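Local structure of metal-dependent phosphohydrolase, HDOD domain-containing (Geobacter sulfurreducens, 3HC1) at residues E96-F107 and V143-V154; L26-A37 and L200-E208. The protein is of unknown function but binds a pair of iron ions in an HD-type site, consistent with a metal-dependent phosphohydrolase fold. All coordinates share one frame; numbering follows the deposited sequence.

Interaction 1: residues E96-F107 and V143-V154; sequences EAIFTCAIVDLF and VNVYVAGLLHDV. With FE (Fe (III) ion), chain C; FE (Fe (III) ion), chain B.
Val143 opens the contact by setting CG2 3.4 Å from Glu96 OE1, where helix 142-150 of this all-helical HDOD domain starts its nearly parallel run beside helix 82-108, the axes of the two segments 10° apart. One turn on, the Tyr146 ring lies flat against the Glu96 side chain: the carboxylate stacks on it with planes 7° apart, and Glu96 CG sits over the same face, 3.8 Å from the ring centroid. The acid itself is engaged beyond the pair, by Tyr73 and by a salt bridge to Lys131. A chi1 of -180° puts the Tyr146 ring opposite the main-chain nitrogen and sends it across to helix 82-108, where Tyr146 OH lies 2.6 Å from Thr100 OG1; the threonine hydroxyl in turn donates to Glu96 O, which also receives Thr100 N from the other face of its plane. A phenylalanine in place of Tyr146 would probably leave buried Thr100 OG1 without its phenolic neighbour. Val147 then puts CG2 squarely over the Phe99 ring, 3.7 Å from the centroid. Leu150 CD2 fits between the edge of Phe99 and Ile103 CG2, while Leu151 CD1 meets the same ring in its plane at CZ. Beyond the helix, His152 and Asp153 form the HD pair of the di-iron site, completed by His122, His193, His217, His218, Asp238 and Glu249. His152 ND1 donates to Gly149 O in the ring plane, steadying the imidazole whose NE2 binds one iron. Asp153 bridges the two ions, OD2 to that iron at 2.1 Å and OD1 to the other at 2.2 Å.

Interaction 2: residues L26-A37 and L200-E208; sequences LPTVPDIVLRIA and LAKRWSLNE
Trp204 carries its CG anti to the carbonyl carbon (chi1 -68°), which swings the indole from the end of helix 193-203 to the 26-30 loop that leads into helix 31-39, and Val29, with CG1 opposite its carbonyl carbon (chi1 -72°), lays both methyls on that ring. The valine's CG1 lies over the six-membered ring of Trp204, 3.5 Å from its centroid, and CG2 covers the same face nearer the ring fusion; Leu200 CG lies against the opposite face, so the indole is sandwiched. Its edge is fixed as well: Trp204 NE1 donates to Pro27 O at 3.1 Å, with the oxygen almost in the indole plane, an N-H...O angle of 148°, and the nitrogen tilted from the carbonyl plane. Pro27 CG also rests 4.2 Å from Leu200 CD2. Further out, the Leu26 methyl CD1 sits over one face of the Arg203 guanidinium, 3.3 Å from NE, an apolar cover for a flat charged group at the surface. At Ser205 the chain leaves the helix through a Schellman motif, its positive phi turning the backbone so that the end of the Leu206 side chain reaches helix 31-39. There Leu206 CD2 meets Leu34 CD1 at 4.0 Å and Ala37 CB at 4.1 Å. The contact thus ties the lead-in and first turns of helix 31-39 to the junction between helices 193-203 and 208-216, with helix 154-162 touching Pro27 through Phe158 and Phe162 and Trp204 through Val154, and helix 82-108 packed against Val33.

Interaction 1 lies in the core: all its touching residues are buried and its centre is about 6 Å from that of the chain, whereas interaction 2 is partly exposed, its centre about 14 Å out. The two share a boundary: helix 31-39 of interaction 2 also lies on helix 82-108 of interaction 1, with Val33 CG1 3.5 Å from Phe99 CE1 and Ile36 CD1 3.6 Å from Ile98 CG2. Their chemistry follows their depth. Residues 96-107 and 143-154 pair two helices, with a close pair of buried hydroxyls and a carboxylate stacked on a ring, and 143-154 goes on to supply two metal ligands; 26-37 and 200-208 join loops and helix ends, where one indole N-H to a carbonyl accompanies apolar contacts and one exposed arginine.

Interaction 1: residues E96-F107 and V143-V154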
loop_
_atom_site.group_PDB
_atom_site.type_symbol
_atom_site.label_atom_id
_atom_site.label_comp_id
_atom_site.label_asym_id
_atom_site.label_seq_id
_atom_site.Cartn_x
_atom_site.Cartn_y
_atom_site.Cartn_z
ATOM N N GLU A 96 -1.911 12.873 3.190
ATOM C CA GLU A 96 -2.008 11.463 3.521
ATOM C C GLU A 96 -3.409 11.050 3.865
ATOM O O GLU A 96 -3.874 10.030 3.412
ATOM C CB GLU A 96 -1.129 11.136 4.726
ATOM C CG GLU A 96 -0.990 9.673 4.980
ATOM C CD GLU A 96 0.008 9.361 6.071
ATOM O OE1 GLU A 96 1.218 9.646 5.880
ATOM O OE2 GLU A 96 -0.416 8.805 7.112
ATOM N N ALA A 97 -4.072 11.829 4.708
ATOM C CA ALA A 97 -5.440 11.510 5.140
ATOM C C ALA A 97 -6.424 11.600 3.954
ATOM O O ALA A 97 -7.319 10.750 3.797
ATOM C CB ALA A 97 -5.874 12.431 6.281
ATOM N N ILE A 98 -6.280 12.646 3.145
ATOM C CA ILE A 98 -7.141 12.830 1.949
ATOM C C ILE A 98 -6.946 11.662 0.943
ATOM O O ILE A 98 -7.920 11.059 0.444
ATOM C CB ILE A 98 -6.895 14.211 1.258
ATOM C CG1 ILE A 98 -7.369 15.360 2.175
ATOM C CG2 ILE A 98 -7.664 14.284 -0.044
ATOM C CD1 ILE A 98 -7.119 16.751 1.628
ATOM N N PHE A 99 -5.683 11.360 0.675
ATOM C CA PHE A 99 -5.352 10.262 -0.197
ATOM C C PHE A 99 -6.056 8.969 0.251
ATOM O O PHE A 99 -6.681 8.289 -0.550
ATOM C CB PHE A 99 -3.839 10.055 -0.232
ATOM C CG PHE A 99 -3.417 8.955 -1.135
ATOM C CD1 PHE A 99 -3.208 9.202 -2.481
ATOM C CD2 PHE A 99 -3.232 7.678 -0.647
ATOM C CE1 PHE A 99 -2.822 8.180 -3.325
ATOM C CE2 PHE A 99 -2.845 6.645 -1.503
ATOM C CZ PHE A 99 -2.644 6.916 -2.829
ATOM N N THR A 100 -5.968 8.689 1.545
ATOM C CA THR A 100 -6.545 7.486 2.163
ATOM C C THR A 100 -8.062 7.464 2.050
ATOM O O THR A 100 -8.660 6.438 1.723
ATOM C CB THR A 100 -6.079 7.404 3.652
ATOM O OG1 THR A 100 -4.641 7.338 3.658
ATOM C CG2 THR A 100 -6.654 6.198 4.377
ATOM N N CYS A 101 -8.685 8.612 2.329
ATOM C CA CYS A 101 -10.136 8.688 2.347
ATOM C C CYS A 101 -10.729 8.676 0.987
ATOM O O CYS A 101 -11.863 8.287 0.864
ATOM C CB CYS A 101 -10.625 9.914 3.113
ATOM S SG CYS A 101 -10.184 9.755 4.844
ATOM N N ALA A 102 -9.949 9.048 -0.024
ATOM C CA ALA A 102 -10.407 9.001 -1.418
ATOM C C ALA A 102 -10.123 7.634 -2.034
ATOM O O ALA A 102 -10.937 7.126 -2.766
ATOM C CB ALA A 102 -9.745 10.111 -2.282
ATOM N N ILE A 103 -8.968 7.051 -1.742
ATOM C CA ILE A 103 -8.599 5.785 -2.365
ATOM C C ILE A 103 -9.522 4.629 -1.840
ATOM O O ILE A 103 -9.648 3.596 -2.482
ATOM C CB ILE A 103 -7.118 5.499 -2.181
ATOM C CG1 ILE A 103 -6.602 4.483 -3.227
ATOM C CG2 ILE A 103 -6.788 5.048 -0.777
ATOM C CD1 ILE A 103 -6.345 5.105 -4.557
ATOM N N VAL A 104 -10.150 4.810 -0.683
ATOM C CA VAL A 104 -10.967 3.736 -0.113
ATOM C C VAL A 104 -12.127 3.346 -1.067
ATOM O O VAL A 104 -12.513 2.190 -1.113
ATOM C CB VAL A 104 -11.425 4.003 1.308
ATOM C CG1 VAL A 104 -12.405 5.201 1.364
ATOM C CG2 VAL A 104 -12.039 2.710 1.920
ATOM N N ASP A 105 -12.626 4.281 -1.872
ATOM C CA ASP A 105 -13.667 3.940 -2.859
ATOM C C ASP A 105 -13.224 2.892 -3.875
ATOM O O ASP A 105 -14.013 2.069 -4.288
ATOM C CB ASP A 105 -14.167 5.192 -3.605
ATOM C CG ASP A 105 -14.916 6.131 -2.704
ATOM O OD1 ASP A 105 -15.595 5.653 -1.779
ATOM O OD2 ASP A 105 -14.801 7.357 -2.902
ATOM N N LEU A 106 -11.966 2.917 -4.263
ATOM C CA LEU A 106 -11.402 1.867 -5.093
ATOM C C LEU A 106 -11.533 0.464 -4.480
ATOM O O LEU A 106 -11.824 -0.483 -5.183
ATOM C CB LEU A 106 -9.942 2.144 -5.401
ATOM C CG LEU A 106 -9.241 1.016 -6.210
ATOM C CD1 LEU A 106 -9.757 1.003 -7.687
ATOM C CD2 LEU A 106 -7.755 1.239 -6.170
ATOM N N PHE A 107 -11.326 0.362 -3.178
ATOM C CA PHE A 107 -11.360 -0.912 -2.481
ATOM C C PHE A 107 -12.813 -1.349 -2.135
ATOM O O PHE A 107 -13.073 -2.516 -1.873
ATOM C CB PHE A 107 -10.514 -0.819 -1.191
ATOM C CG PHE A 107 -9.031 -0.798 -1.419
ATOM C CD1 PHE A 107 -8.402 0.359 -1.830
ATOM C CD2 PHE A 107 -8.263 -1.946 -1.243
ATOM C CE1 PHE A 107 -7.059 0.405 -2.011
ATOM C CE2 PHE A 107 -6.925 -1.912 -1.395
ATOM C CZ PHE A 107 -6.298 -0.733 -1.794
ATOM N N VAL A 143 5.533 10.173 3.485
ATOM C CA VAL A 143 4.226 10.038 2.853
ATOM C C VAL A 143 4.319 9.304 1.491
ATOM O O VAL A 143 3.409 8.580 1.128
ATOM C CB VAL A 143 3.416 11.384 2.820
ATOM C CG1 VAL A 143 2.046 11.177 2.145
ATOM C CG2 VAL A 143 3.179 11.892 4.265
ATOM N N ASN A 144 5.425 9.477 0.756
ATOM C CA ASN A 144 5.653 8.787 -0.530
ATOM C C ASN A 144 5.719 7.261 -0.341
ATOM O O ASN A 144 5.217 6.504 -1.175
ATOM C CB ASN A 144 6.968 9.201 -1.180
ATOM C CG ASN A 144 7.002 10.647 -1.581
ATOM O OD1 ASN A 144 6.449 11.502 -0.915
ATOM N ND2 ASN A 144 7.684 10.921 -2.650
ATOM N N VAL A 145 6.255 6.853 0.795
ATOM C CA VAL A 145 6.318 5.428 1.129
ATOM C C VAL A 145 4.931 4.948 1.518
ATOM O O VAL A 145 4.539 3.828 1.206
ATOM C CB VAL A 145 7.305 5.145 2.283
ATOM C CG1 VAL A 145 7.464 3.663 2.524
ATOM C CG2 VAL A 145 8.668 5.754 1.999
ATOM N N TYR A 146 4.220 5.751 2.289
ATOM C CA TYR A 146 2.856 5.432 2.653
ATOM C C TYR A 146 1.982 5.173 1.388
ATOM O O TYR A 146 1.268 4.170 1.307
ATOM C CB TYR A 146 2.227 6.545 3.488
ATOM C CG TYR A 146 0.792 6.258 3.907
ATOM C CD1 TYR A 146 -0.263 6.641 3.103
ATOM C CD2 TYR A 146 0.499 5.633 5.104
ATOM C CE1 TYR A 146 -1.558 6.400 3.445
ATOM C CE2 TYR A 146 -0.859 5.395 5.474
ATOM C CZ TYR A 146 -1.858 5.764 4.629
ATOM O OH TYR A 146 -3.172 5.567 4.956
ATOM N N VAL A 147 2.034 6.097 0.446
ATOM C CA VAL A 147 1.209 6.030 -0.757
ATOM C C VAL A 147 1.617 4.784 -1.598
ATOM O O VAL A 147 0.737 4.048 -1.989
ATOM C CB VAL A 147 1.287 7.338 -1.583
ATOM C CG1 VAL A 147 0.777 7.133 -3.006
ATOM C CG2 VAL A 147 0.498 8.474 -0.884
ATOM N N ALA A 148 2.925 4.522 -1.791
ATOM C CA ALA A 148 3.403 3.307 -2.499
ATOM C C ALA A 148 2.853 2.043 -1.830
ATOM O O ALA A 148 2.418 1.110 -2.513
ATOM C CB ALA A 148 4.917 3.259 -2.624
ATOM N N GLY A 149 2.846 2.049 -0.497
ATOM C CA GLY A 149 2.360 0.915 0.308
ATOM C C GLY A 149 0.887 0.630 0.147
ATOM O O GLY A 149 0.455 -0.509 -0.094
ATOM N N LEU A 150 0.089 1.689 0.262
ATOM C CA LEU A 150 -1.362 1.539 0.133
ATOM C C LEU A 150 -1.753 1.061 -1.267
ATOM O O LEU A 150 -2.797 0.418 -1.418
ATOM C CB LEU A 150 -2.055 2.867 0.450
ATOM C CG LEU A 150 -3.561 2.850 0.718
ATOM C CD1 LEU A 150 -4.010 1.768 1.658
ATOM C CD2 LEU A 150 -3.977 4.226 1.277
ATOM N N LEU A 151 -0.921 1.351 -2.293
ATOM C CA LEU A 151 -1.240 0.974 -3.654
ATOM C C LEU A 151 -0.581 -0.333 -4.094
ATOM O O LEU A 151 -0.765 -0.755 -5.242
ATOM C CB LEU A 151 -0.797 2.064 -4.649
ATOM C CG LEU A 151 -1.561 3.397 -4.492
ATOM C CD1 LEU A 151 -0.907 4.459 -5.343
ATOM C CD2 LEU A 151 -3.012 3.131 -4.924
ATOM N N HIS A 152 0.245 -0.938 -3.233
ATOM C CA HIS A 152 1.104 -2.063 -3.666
ATOM C C HIS A 152 0.377 -3.268 -4.319
ATOM O O HIS A 152 0.843 -3.853 -5.291
ATOM C CB HIS A 152 2.082 -2.510 -2.576
ATOM C CG HIS A 152 1.490 -3.481 -1.580
ATOM N ND1 HIS A 152 0.603 -3.077 -0.611
ATOM C CD2 HIS A 152 1.656 -4.815 -1.402
ATOM C CE1 HIS A 152 0.205 -4.124 0.088
ATOM N NE2 HIS A 152 0.848 -5.185 -0.352
ATOM N N ASP A 153 -0.772 -3.610 -3.739
ATOM C CA ASP A 153 -1.618 -4.669 -4.195
ATOM C C ASP A 153 -2.818 -4.213 -5.016
ATOM O O ASP A 153 -3.820 -4.951 -5.128
ATOM C CB ASP A 153 -2.075 -5.487 -2.981
ATOM C CG ASP A 153 -1.047 -6.551 -2.591
ATOM O OD1 ASP A 153 -0.159 -6.832 -3.431
ATOM O OD2 ASP A 153 -1.113 -7.068 -1.455
ATOM N N VAL A 154 -2.727 -3.026 -5.626
ATOM C CA VAL A 154 -3.852 -2.535 -6.444
ATOM C C VAL A 154 -4.189 -3.532 -7.584
ATOM O O VAL A 154 -5.324 -3.642 -8.000
ATOM C CB VAL A 154 -3.577 -1.097 -6.968
ATOM C CG1 VAL A 154 -2.453 -1.101 -8.037
ATOM C CG2 VAL A 154 -4.791 -0.498 -7.497
HETATM FE FE FE C . 0.586 -7.500 -0.255
HETATM FE FE FE B . 1.327 -8.408 -3.356
HETATM O O HOH W 1 1.950 -7.953 -1.629
#

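Interaction 2: residues L26-A37 and L200-E208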
loop_
_atom_site.group_PDB
_atom_site.type_symbol
_atom_site.label_atom_id
_atom_site.label_comp_id
_atom_site.label_asym_id
_atom_site.label_seq_id
_atom_site.Cartn_x
_atom_site.Cartn_y
_atom_site.Cartn_z
ATOM N N LEU A 26 -12.598 -0.369 -16.851
ATOM C CA LEU A 26 -11.478 -0.561 -15.943
ATOM C C LEU A 26 -11.656 0.346 -14.757
ATOM O O LEU A 26 -12.130 1.460 -14.934
ATOM C CB LEU A 26 -10.194 -0.133 -16.630
ATOM C CG LEU A 26 -9.727 -0.977 -17.793
ATOM C CD1 LEU A 26 -8.527 -0.264 -18.422
ATOM C CD2 LEU A 26 -9.335 -2.310 -17.284
ATOM N N PRO A 27 -11.169 -0.071 -13.570
ATOM C CA PRO A 27 -11.296 0.860 -12.460
ATOM C C PRO A 27 -10.527 2.167 -12.675
ATOM O O PRO A 27 -9.489 2.211 -13.380
ATOM C CB PRO A 27 -10.726 0.078 -11.277
ATOM C CG PRO A 27 -9.764 -0.876 -11.876
ATOM C CD PRO A 27 -10.325 -1.224 -13.230
ATOM N N THR A 28 -11.023 3.209 -12.028
ATOM C CA THR A 28 -10.412 4.530 -12.058
ATOM C C THR A 28 -10.073 4.962 -10.629
ATOM O O THR A 28 -10.635 4.429 -9.673
ATOM C CB THR A 28 -11.368 5.557 -12.686
ATOM O OG1 THR A 28 -10.701 6.814 -12.805
ATOM C CG2 THR A 28 -12.634 5.722 -11.845
ATOM N N VAL A 29 -9.160 5.922 -10.500
ATOM C CA VAL A 29 -8.922 6.606 -9.229
ATOM C C VAL A 29 -9.266 8.098 -9.410
ATOM O O VAL A 29 -8.979 8.676 -10.474
ATOM C CB VAL A 29 -7.447 6.424 -8.751
ATOM C CG1 VAL A 29 -7.221 4.987 -8.269
ATOM C CG2 VAL A 29 -6.461 6.755 -9.858
ATOM N N PRO A 30 -9.875 8.738 -8.380
ATOM C CA PRO A 30 -10.169 10.195 -8.379
ATOM C C PRO A 30 -9.021 11.078 -8.828
ATOM O O PRO A 30 -7.839 10.748 -8.589
ATOM C CB PRO A 30 -10.453 10.478 -6.901
ATOM C CG PRO A 30 -11.038 9.216 -6.398
ATOM C CD PRO A 30 -10.436 8.085 -7.185
ATOM N N ASP A 31 -9.340 12.213 -9.441
ATOM C CA ASP A 31 -8.293 13.182 -9.792
ATOM C C ASP A 31 -7.488 13.616 -8.576
ATOM O O ASP A 31 -6.281 13.928 -8.696
ATOM C CB ASP A 31 -8.865 14.412 -10.511
ATOM C CG ASP A 31 -9.387 14.067 -11.876
ATOM O OD1 ASP A 31 -10.493 13.473 -11.957
ATOM O OD2 ASP A 31 -8.673 14.340 -12.864
ATOM N N ILE A 32 -8.137 13.642 -7.413
ATOM C CA ILE A 32 -7.445 14.106 -6.191
ATOM C C ILE A 32 -6.291 13.154 -5.797
ATOM O O ILE A 32 -5.244 13.585 -5.285
ATOM C CB ILE A 32 -8.433 14.388 -5.007
ATOM C CG1 ILE A 32 -7.744 15.262 -3.932
ATOM C CG2 ILE A 32 -9.012 13.125 -4.450
ATOM C CD1 ILE A 32 -8.698 15.986 -2.985
ATOM N N VAL A 33 -6.500 11.868 -6.056
ATOM C CA VAL A 33 -5.504 10.824 -5.798
ATOM C C VAL A 33 -4.317 11.013 -6.743
ATOM O O VAL A 33 -3.177 11.116 -6.288
ATOM C CB VAL A 33 -6.173 9.402 -5.841
ATOM C CG1 VAL A 33 -5.152 8.289 -5.888
ATOM C CG2 VAL A 33 -7.035 9.197 -4.649
ATOM N N LEU A 34 -4.574 11.172 -8.041
ATOM C CA LEU A 34 -3.500 11.494 -9.005
ATOM C C LEU A 34 -2.848 12.856 -8.705
ATOM O O LEU A 34 -1.613 12.993 -8.771
ATOM C CB LEU A 34 -4.009 11.404 -10.489
ATOM C CG LEU A 34 -3.007 11.656 -11.669
ATOM C CD1 LEU A 34 -2.096 10.447 -11.963
ATOM C CD2 LEU A 34 -3.704 12.088 -12.989
ATOM N N ARG A 35 -3.641 13.855 -8.327
ATOM C CA ARG A 35 -3.080 15.190 -8.020
ATOM C C ARG A 35 -2.128 15.097 -6.828
ATOM O O ARG A 35 -0.968 15.527 -6.903
ATOM C CB ARG A 35 -4.195 16.223 -7.751
ATOM C CG ARG A 35 -3.685 17.662 -7.474
ATOM N N ILE A 36 -2.612 14.484 -5.746
ATOM C CA ILE A 36 -1.807 14.296 -4.524
ATOM C C ILE A 36 -0.571 13.448 -4.806
ATOM O O ILE A 36 0.532 13.849 -4.476
ATOM C CB ILE A 36 -2.637 13.702 -3.339
ATOM C CG1 ILE A 36 -3.568 14.779 -2.764
ATOM C CG2 ILE A 36 -1.709 13.249 -2.200
ATOM C CD1 ILE A 36 -4.571 14.245 -1.786
ATOM N N ALA A 37 -0.769 12.284 -5.413
ATOM C CA ALA A 37 0.337 11.463 -5.926
ATOM C C ALA A 37 1.406 12.259 -6.670
ATOM O O ALA A 37 2.599 11.985 -6.505
ATOM C CB ALA A 37 -0.205 10.366 -6.825
ATOM N N LEU A 200 -1.713 -1.183 -14.618
ATOM C CA LEU A 200 -2.794 -0.322 -14.138
ATOM C C LEU A 200 -2.349 1.039 -13.664
ATOM O O LEU A 200 -2.863 2.082 -14.096
ATOM C CB LEU A 200 -3.656 -1.043 -13.058
ATOM C CG LEU A 200 -4.946 -0.328 -12.609
ATOM C CD1 LEU A 200 -5.939 -0.034 -13.730
ATOM C CD2 LEU A 200 -5.610 -1.122 -11.505
ATOM N N ALA A 201 -1.338 1.048 -12.835
ATOM C CA ALA A 201 -0.754 2.274 -12.367
ATOM C C ALA A 201 -0.140 3.093 -13.525
ATOM O O ALA A 201 -0.249 4.344 -13.538
ATOM C CB ALA A 201 0.312 1.951 -11.288
ATOM N N LYS A 202 0.448 2.415 -14.506
ATOM C CA LYS A 202 0.952 3.093 -15.714
ATOM C C LYS A 202 -0.178 3.703 -16.503
ATOM O O LYS A 202 -0.082 4.854 -16.895
ATOM C CB LYS A 202 1.779 2.191 -16.625
ATOM C CG LYS A 202 3.135 1.721 -16.037
ATOM C CD LYS A 202 4.173 2.851 -15.932
ATOM C CE LYS A 202 4.912 3.019 -17.214
ATOM N NZ LYS A 202 5.519 4.347 -17.279
ATOM N N ARG A 203 -1.274 2.969 -16.695
ATOM C CA ARG A 203 -2.474 3.550 -17.313
ATOM C C ARG A 203 -2.945 4.802 -16.564
ATOM O O ARG A 203 -3.316 5.791 -17.199
ATOM C CB ARG A 203 -3.614 2.523 -17.441
ATOM C CG ARG A 203 -4.981 3.168 -17.564
ATOM C CD ARG A 203 -6.087 2.191 -17.818
ATOM N NE ARG A 203 -5.979 1.769 -19.174
ATOM C CZ ARG A 203 -6.819 2.070 -20.161
ATOM N NH1 ARG A 203 -7.948 2.749 -19.985
ATOM N NH2 ARG A 203 -6.502 1.629 -21.338
ATOM N N TRP A 204 -2.879 4.793 -15.227
ATOM C CA TRP A 204 -3.313 5.925 -14.447
ATOM C C TRP A 204 -2.338 7.087 -14.390
ATOM O O TRP A 204 -2.592 8.044 -13.687
ATOM C CB TRP A 204 -3.606 5.523 -12.989
ATOM C CG TRP A 204 -4.797 4.634 -12.805
ATOM C CD1 TRP A 204 -5.815 4.414 -13.680
ATOM C CD2 TRP A 204 -5.090 3.872 -11.634
ATOM N NE1 TRP A 204 -6.729 3.534 -13.123
ATOM C CE2 TRP A 204 -6.302 3.178 -11.876
ATOM C CE3 TRP A 204 -4.432 3.670 -10.418
ATOM C CZ2 TRP A 204 -6.884 2.348 -10.924
ATOM C CZ3 TRP A 204 -5.016 2.818 -9.468
ATOM C CH2 TRP A 204 -6.216 2.166 -9.735
ATOM N N SER A 205 -1.205 6.945 -15.033
ATOM C CA SER A 205 -0.129 7.940 -15.049
ATOM C C SER A 205 0.526 8.187 -13.717
ATOM O O SER A 205 1.031 9.278 -13.483
ATOM C CB SER A 205 -0.610 9.236 -15.671
ATOM O OG SER A 205 -1.007 8.928 -16.988
ATOM N N LEU A 206 0.553 7.178 -12.861
ATOM C CA LEU A 206 1.273 7.317 -11.600
ATOM C C LEU A 206 2.800 7.279 -11.829
ATOM O O LEU A 206 3.263 6.616 -12.728
ATOM C CB LEU A 206 0.872 6.252 -10.618
ATOM C CG LEU A 206 -0.603 6.170 -10.268
ATOM C CD1 LEU A 206 -0.773 4.934 -9.330
ATOM C CD2 LEU A 206 -1.007 7.431 -9.618
ATOM N N ASN A 207 3.547 8.018 -11.020
ATOM C CA ASN A 207 5.010 8.045 -11.143
ATOM C C ASN A 207 5.597 6.645 -11.060
ATOM O O ASN A 207 5.095 5.807 -10.345
ATOM C CB ASN A 207 5.649 8.875 -10.058
ATOM C CG ASN A 207 5.357 10.364 -10.183
ATOM O OD1 ASN A 207 5.059 10.893 -11.270
ATOM N ND2 ASN A 207 5.484 11.054 -9.063
ATOM N N GLU A 208 6.708 6.443 -11.750
ATOM C CA GLU A 208 7.337 5.127 -11.767
ATOM C C GLU A 208 7.855 4.672 -10.432
ATOM O O GLU A 208 8.031 3.468 -10.267
ATOM C CB GLU A 208 8.395 5.037 -12.896
ATOM C CG GLU A 208 7.698 4.996 -14.235
ATOM C CD GLU A 208 8.567 4.833 -15.453
ATOM O OE1 GLU A 208 9.767 5.274 -15.475
ATOM O OE2 GLU A 208 7.984 4.292 -16.429
#